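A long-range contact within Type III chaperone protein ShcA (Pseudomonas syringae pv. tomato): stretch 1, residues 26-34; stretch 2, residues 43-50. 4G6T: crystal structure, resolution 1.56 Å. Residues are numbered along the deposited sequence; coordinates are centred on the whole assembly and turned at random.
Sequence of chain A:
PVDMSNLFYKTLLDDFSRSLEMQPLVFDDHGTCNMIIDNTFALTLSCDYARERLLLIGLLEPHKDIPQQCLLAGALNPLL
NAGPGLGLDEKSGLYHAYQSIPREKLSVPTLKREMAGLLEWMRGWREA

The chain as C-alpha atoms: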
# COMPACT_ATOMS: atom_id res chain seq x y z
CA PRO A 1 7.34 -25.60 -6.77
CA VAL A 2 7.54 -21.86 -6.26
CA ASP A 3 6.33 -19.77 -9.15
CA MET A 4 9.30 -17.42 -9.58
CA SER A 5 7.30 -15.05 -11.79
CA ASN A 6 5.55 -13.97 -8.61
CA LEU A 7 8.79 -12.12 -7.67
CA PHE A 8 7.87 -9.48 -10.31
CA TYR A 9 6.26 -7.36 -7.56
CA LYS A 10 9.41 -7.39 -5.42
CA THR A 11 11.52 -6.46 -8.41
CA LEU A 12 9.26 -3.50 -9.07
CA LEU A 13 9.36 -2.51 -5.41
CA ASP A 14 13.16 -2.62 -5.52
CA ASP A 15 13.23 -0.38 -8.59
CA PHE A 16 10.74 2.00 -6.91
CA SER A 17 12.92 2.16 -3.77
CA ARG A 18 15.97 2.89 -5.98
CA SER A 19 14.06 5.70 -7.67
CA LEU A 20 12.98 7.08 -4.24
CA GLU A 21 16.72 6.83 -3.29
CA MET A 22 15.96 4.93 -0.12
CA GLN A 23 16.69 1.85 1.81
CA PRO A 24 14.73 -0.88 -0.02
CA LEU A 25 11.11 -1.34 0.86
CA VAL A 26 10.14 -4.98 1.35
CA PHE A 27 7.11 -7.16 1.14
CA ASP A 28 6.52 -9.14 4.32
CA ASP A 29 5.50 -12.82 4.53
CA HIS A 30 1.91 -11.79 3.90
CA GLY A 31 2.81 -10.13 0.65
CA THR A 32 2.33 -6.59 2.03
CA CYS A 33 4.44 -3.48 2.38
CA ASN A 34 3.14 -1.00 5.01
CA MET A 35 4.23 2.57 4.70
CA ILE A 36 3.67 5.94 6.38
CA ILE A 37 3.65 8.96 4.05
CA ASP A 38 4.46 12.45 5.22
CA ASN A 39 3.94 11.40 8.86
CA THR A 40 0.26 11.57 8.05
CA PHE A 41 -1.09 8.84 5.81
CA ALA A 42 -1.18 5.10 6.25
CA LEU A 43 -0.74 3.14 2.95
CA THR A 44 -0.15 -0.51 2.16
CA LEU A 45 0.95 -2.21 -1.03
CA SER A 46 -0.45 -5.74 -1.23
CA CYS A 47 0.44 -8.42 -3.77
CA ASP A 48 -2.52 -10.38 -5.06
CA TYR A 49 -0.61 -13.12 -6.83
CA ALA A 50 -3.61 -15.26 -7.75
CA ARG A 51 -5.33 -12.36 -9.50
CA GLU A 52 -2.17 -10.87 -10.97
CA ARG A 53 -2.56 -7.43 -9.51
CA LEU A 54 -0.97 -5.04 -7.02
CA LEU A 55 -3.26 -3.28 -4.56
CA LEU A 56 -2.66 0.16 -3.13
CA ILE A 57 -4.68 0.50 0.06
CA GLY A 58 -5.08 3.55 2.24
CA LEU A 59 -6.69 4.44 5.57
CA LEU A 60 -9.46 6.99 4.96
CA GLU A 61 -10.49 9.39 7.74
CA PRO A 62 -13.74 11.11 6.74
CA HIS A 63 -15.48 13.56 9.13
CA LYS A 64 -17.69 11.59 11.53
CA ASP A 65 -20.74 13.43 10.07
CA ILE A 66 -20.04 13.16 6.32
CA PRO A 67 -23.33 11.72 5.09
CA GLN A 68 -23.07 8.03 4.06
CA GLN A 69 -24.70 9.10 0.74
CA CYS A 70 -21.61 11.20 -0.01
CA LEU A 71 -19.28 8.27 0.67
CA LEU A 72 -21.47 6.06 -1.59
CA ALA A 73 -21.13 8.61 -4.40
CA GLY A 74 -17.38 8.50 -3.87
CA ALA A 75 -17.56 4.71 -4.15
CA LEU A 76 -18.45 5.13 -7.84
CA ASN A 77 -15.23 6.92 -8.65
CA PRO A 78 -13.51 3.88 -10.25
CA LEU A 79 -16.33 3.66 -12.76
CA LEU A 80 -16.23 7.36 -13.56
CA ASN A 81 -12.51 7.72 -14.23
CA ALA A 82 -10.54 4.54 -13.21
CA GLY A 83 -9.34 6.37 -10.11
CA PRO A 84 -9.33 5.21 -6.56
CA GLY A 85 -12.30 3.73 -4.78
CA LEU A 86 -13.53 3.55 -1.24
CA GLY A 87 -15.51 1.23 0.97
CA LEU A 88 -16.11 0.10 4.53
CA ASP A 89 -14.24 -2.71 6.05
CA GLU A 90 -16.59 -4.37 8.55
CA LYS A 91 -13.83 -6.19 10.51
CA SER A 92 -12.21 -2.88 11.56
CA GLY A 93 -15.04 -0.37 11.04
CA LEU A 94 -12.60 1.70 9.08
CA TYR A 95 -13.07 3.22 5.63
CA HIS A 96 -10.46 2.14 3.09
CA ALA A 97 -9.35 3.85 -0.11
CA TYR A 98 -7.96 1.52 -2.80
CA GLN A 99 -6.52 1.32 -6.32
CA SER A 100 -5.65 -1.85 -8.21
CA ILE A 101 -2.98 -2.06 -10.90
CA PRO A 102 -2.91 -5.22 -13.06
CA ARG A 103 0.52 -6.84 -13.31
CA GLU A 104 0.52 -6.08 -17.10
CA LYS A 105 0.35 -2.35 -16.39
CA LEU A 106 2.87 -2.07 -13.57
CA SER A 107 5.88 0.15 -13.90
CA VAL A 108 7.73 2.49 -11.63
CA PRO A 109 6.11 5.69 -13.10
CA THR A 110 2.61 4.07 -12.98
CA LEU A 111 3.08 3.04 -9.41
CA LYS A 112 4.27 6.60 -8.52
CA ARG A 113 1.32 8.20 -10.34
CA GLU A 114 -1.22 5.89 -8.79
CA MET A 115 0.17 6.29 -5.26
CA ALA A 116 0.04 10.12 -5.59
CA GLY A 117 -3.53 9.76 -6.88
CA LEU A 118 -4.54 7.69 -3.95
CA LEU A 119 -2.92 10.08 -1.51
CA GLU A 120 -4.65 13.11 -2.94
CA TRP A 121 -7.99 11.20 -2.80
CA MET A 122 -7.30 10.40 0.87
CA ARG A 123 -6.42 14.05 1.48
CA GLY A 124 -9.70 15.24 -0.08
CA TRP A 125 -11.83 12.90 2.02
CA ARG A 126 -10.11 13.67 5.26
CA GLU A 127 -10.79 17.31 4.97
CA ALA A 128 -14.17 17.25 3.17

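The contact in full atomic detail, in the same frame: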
# COMPACT_ATOMS: atom_id res chain seq x y z
N VAL A 26 10.30 -3.53 1.46
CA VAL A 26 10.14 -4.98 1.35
C VAL A 26 8.71 -5.43 1.52
O VAL A 26 7.91 -4.86 2.26
CB VAL A 26 11.05 -5.77 2.30
CG1 VAL A 26 12.50 -5.30 2.13
CG2 VAL A 26 10.59 -5.65 3.71
N PHE A 27 8.36 -6.50 0.83
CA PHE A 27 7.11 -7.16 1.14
C PHE A 27 7.33 -8.14 2.28
O PHE A 27 8.28 -8.95 2.24
CB PHE A 27 6.58 -7.94 -0.10
CG PHE A 27 6.07 -7.05 -1.18
CD1 PHE A 27 4.91 -6.30 -0.97
CD2 PHE A 27 6.69 -6.94 -2.41
CE1 PHE A 27 4.48 -5.41 -1.93
CE2 PHE A 27 6.24 -6.05 -3.38
CZ PHE A 27 5.10 -5.34 -3.15
N ASP A 28 6.46 -8.14 3.28
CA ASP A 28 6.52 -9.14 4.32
C ASP A 28 5.99 -10.52 3.89
O ASP A 28 5.73 -10.76 2.71
CB ASP A 28 5.82 -8.59 5.58
CG ASP A 28 4.29 -8.41 5.43
OD1 ASP A 28 3.68 -8.99 4.54
OD2 ASP A 28 3.69 -7.73 6.34
N ASP A 29 5.90 -11.46 4.82
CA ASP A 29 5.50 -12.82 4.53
C ASP A 29 3.99 -12.98 4.36
O ASP A 29 3.47 -14.08 4.25
CB ASP A 29 6.02 -13.77 5.64
CG ASP A 29 7.51 -14.06 5.54
OD1 ASP A 29 8.18 -13.82 4.53
OD2 ASP A 29 8.02 -14.59 6.52
N HIS A 30 3.30 -11.84 4.33
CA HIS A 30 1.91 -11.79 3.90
C HIS A 30 1.78 -11.07 2.60
O HIS A 30 0.66 -10.78 2.15
CB HIS A 30 1.06 -11.14 4.96
CG HIS A 30 0.97 -11.96 6.20
ND1 HIS A 30 0.00 -12.87 6.40
CD2 HIS A 30 1.79 -12.00 7.32
CE1 HIS A 30 0.18 -13.45 7.58
NE2 HIS A 30 1.28 -12.92 8.15
N GLY A 31 2.88 -10.76 1.94
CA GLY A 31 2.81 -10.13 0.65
C GLY A 31 2.42 -8.66 0.70
O GLY A 31 2.03 -8.08 -0.34
N THR A 32 2.69 -7.98 1.84
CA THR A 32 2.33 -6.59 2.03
C THR A 32 3.50 -5.73 2.45
O THR A 32 4.48 -6.22 3.06
CB THR A 32 1.20 -6.43 3.01
OG1 THR A 32 1.63 -6.71 4.36
CG2 THR A 32 0.04 -7.37 2.64
N CYS A 33 3.42 -4.49 2.05
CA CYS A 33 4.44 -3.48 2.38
C CYS A 33 3.71 -2.29 2.98
O CYS A 33 3.12 -1.51 2.23
CB CYS A 33 5.22 -3.02 1.15
SG CYS A 33 6.50 -1.78 1.56
N ASN A 34 3.78 -2.10 4.31
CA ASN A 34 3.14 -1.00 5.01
C ASN A 34 4.02 0.18 5.04
O ASN A 34 5.25 0.02 5.31
CB ASN A 34 2.85 -1.40 6.45
CG ASN A 34 1.86 -2.50 6.60
OD1 ASN A 34 1.06 -2.75 5.69
ND2 ASN A 34 1.89 -3.18 7.73
N LEU A 43 -0.58 3.70 4.32
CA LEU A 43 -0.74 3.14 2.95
C LEU A 43 -0.12 1.76 2.99
O LEU A 43 0.88 1.49 3.69
CB LEU A 43 -0.13 4.03 1.88
CG LEU A 43 -0.49 3.91 0.39
CD1 LEU A 43 -0.45 5.25 -0.32
CD2 LEU A 43 0.45 2.93 -0.31
N THR A 44 -0.70 0.82 2.28
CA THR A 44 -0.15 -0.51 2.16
C THR A 44 -0.14 -0.93 0.72
O THR A 44 -1.11 -0.66 -0.01
CB THR A 44 -0.79 -1.60 3.00
OG1 THR A 44 -0.87 -1.14 4.37
CG2 THR A 44 0.16 -2.78 2.96
N LEU A 45 0.94 -1.52 0.27
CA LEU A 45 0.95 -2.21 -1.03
C LEU A 45 0.81 -3.70 -0.78
O LEU A 45 1.54 -4.28 0.06
CB LEU A 45 2.25 -1.97 -1.75
CG LEU A 45 2.66 -0.60 -2.17
CD1 LEU A 45 4.02 -0.58 -2.85
CD2 LEU A 45 1.61 0.08 -3.03
N SER A 46 -0.11 -4.36 -1.49
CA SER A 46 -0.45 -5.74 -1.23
C SER A 46 -0.42 -6.53 -2.54
O SER A 46 -1.08 -6.11 -3.50
CB SER A 46 -1.82 -5.87 -0.58
OG SER A 46 -2.16 -7.17 -0.13
N CYS A 47 0.31 -7.65 -2.55
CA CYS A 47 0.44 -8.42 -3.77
C CYS A 47 -0.67 -9.45 -3.85
O CYS A 47 -0.77 -10.32 -2.99
CB CYS A 47 1.78 -9.19 -3.75
SG CYS A 47 3.19 -8.12 -3.80
N ASP A 48 -1.50 -9.38 -4.89
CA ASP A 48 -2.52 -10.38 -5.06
C ASP A 48 -2.06 -11.30 -6.19
O ASP A 48 -2.33 -11.06 -7.37
CB ASP A 48 -3.86 -9.74 -5.35
CG ASP A 48 -4.98 -10.75 -5.44
OD1 ASP A 48 -4.72 -11.96 -5.45
OD2 ASP A 48 -6.16 -10.28 -5.53
N TYR A 49 -1.32 -12.32 -5.83
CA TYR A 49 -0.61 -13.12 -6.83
C TYR A 49 -1.60 -13.88 -7.70
O TYR A 49 -1.40 -13.90 -8.89
CB TYR A 49 0.33 -14.14 -6.17
CG TYR A 49 1.31 -13.59 -5.12
CD1 TYR A 49 2.44 -12.82 -5.49
CD2 TYR A 49 1.07 -13.78 -3.80
CE1 TYR A 49 3.28 -12.29 -4.53
CE2 TYR A 49 1.91 -13.22 -2.86
CZ TYR A 49 3.02 -12.54 -3.23
OH TYR A 49 3.87 -12.01 -2.26
N ALA A 50 -2.63 -14.43 -7.06
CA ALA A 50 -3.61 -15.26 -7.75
C ALA A 50 -4.34 -14.47 -8.81
O ALA A 50 -4.64 -15.02 -9.91
CB ALA A 50 -4.58 -15.85 -6.75

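What forms the apolar centre? The ring of Phe27, buried and directed toward the second stretch, receives Cys47 SG over one face, 3.5 Å from the ring centroid and 13° off its normal. A flat aromatic surface suits a polarisable sulfur held so close. Leu45 O lies at the ring edge, 3.7 Å from Phe27 CE1, and Phe27 CE1 is 4.1 Å from Leu45 CB. Cys33 and Leu45 pair across the strands with side chains on one face, which brings Cys33 CB to 4.3 Å from Leu45 CB.

How are the backbones joined? The strands run antiparallel. Cys33 N donates to Leu45 O (2.7 Å), and Leu45 N returns a bond to Cys33 O (2.9 Å). Cys47 N extends the ladder to Gly31 O (2.8 Å).

Why does glycine suit position 31? Its phi of 74° favours glycine, and it closes a type I turn from Asp28. A CB here would point toward the second stretch, tight against Tyr49 OH, which lies 3.6 Å from Gly31 CA.

What lies toward the polar edge? Thr32, Asn34, Thr44 and Ser46 share the other sheet face. Threonine suits position 44: OG1 donates to Asn34 OD1 (2.8 Å), though OD1 is less surely placed, and Thr44 CG2 packs 3.8 Å from Thr32 CB. Asp28 OD1 steadies the turn, accepting from His30 N (2.9 Å) and Thr32 N (3.0 Å).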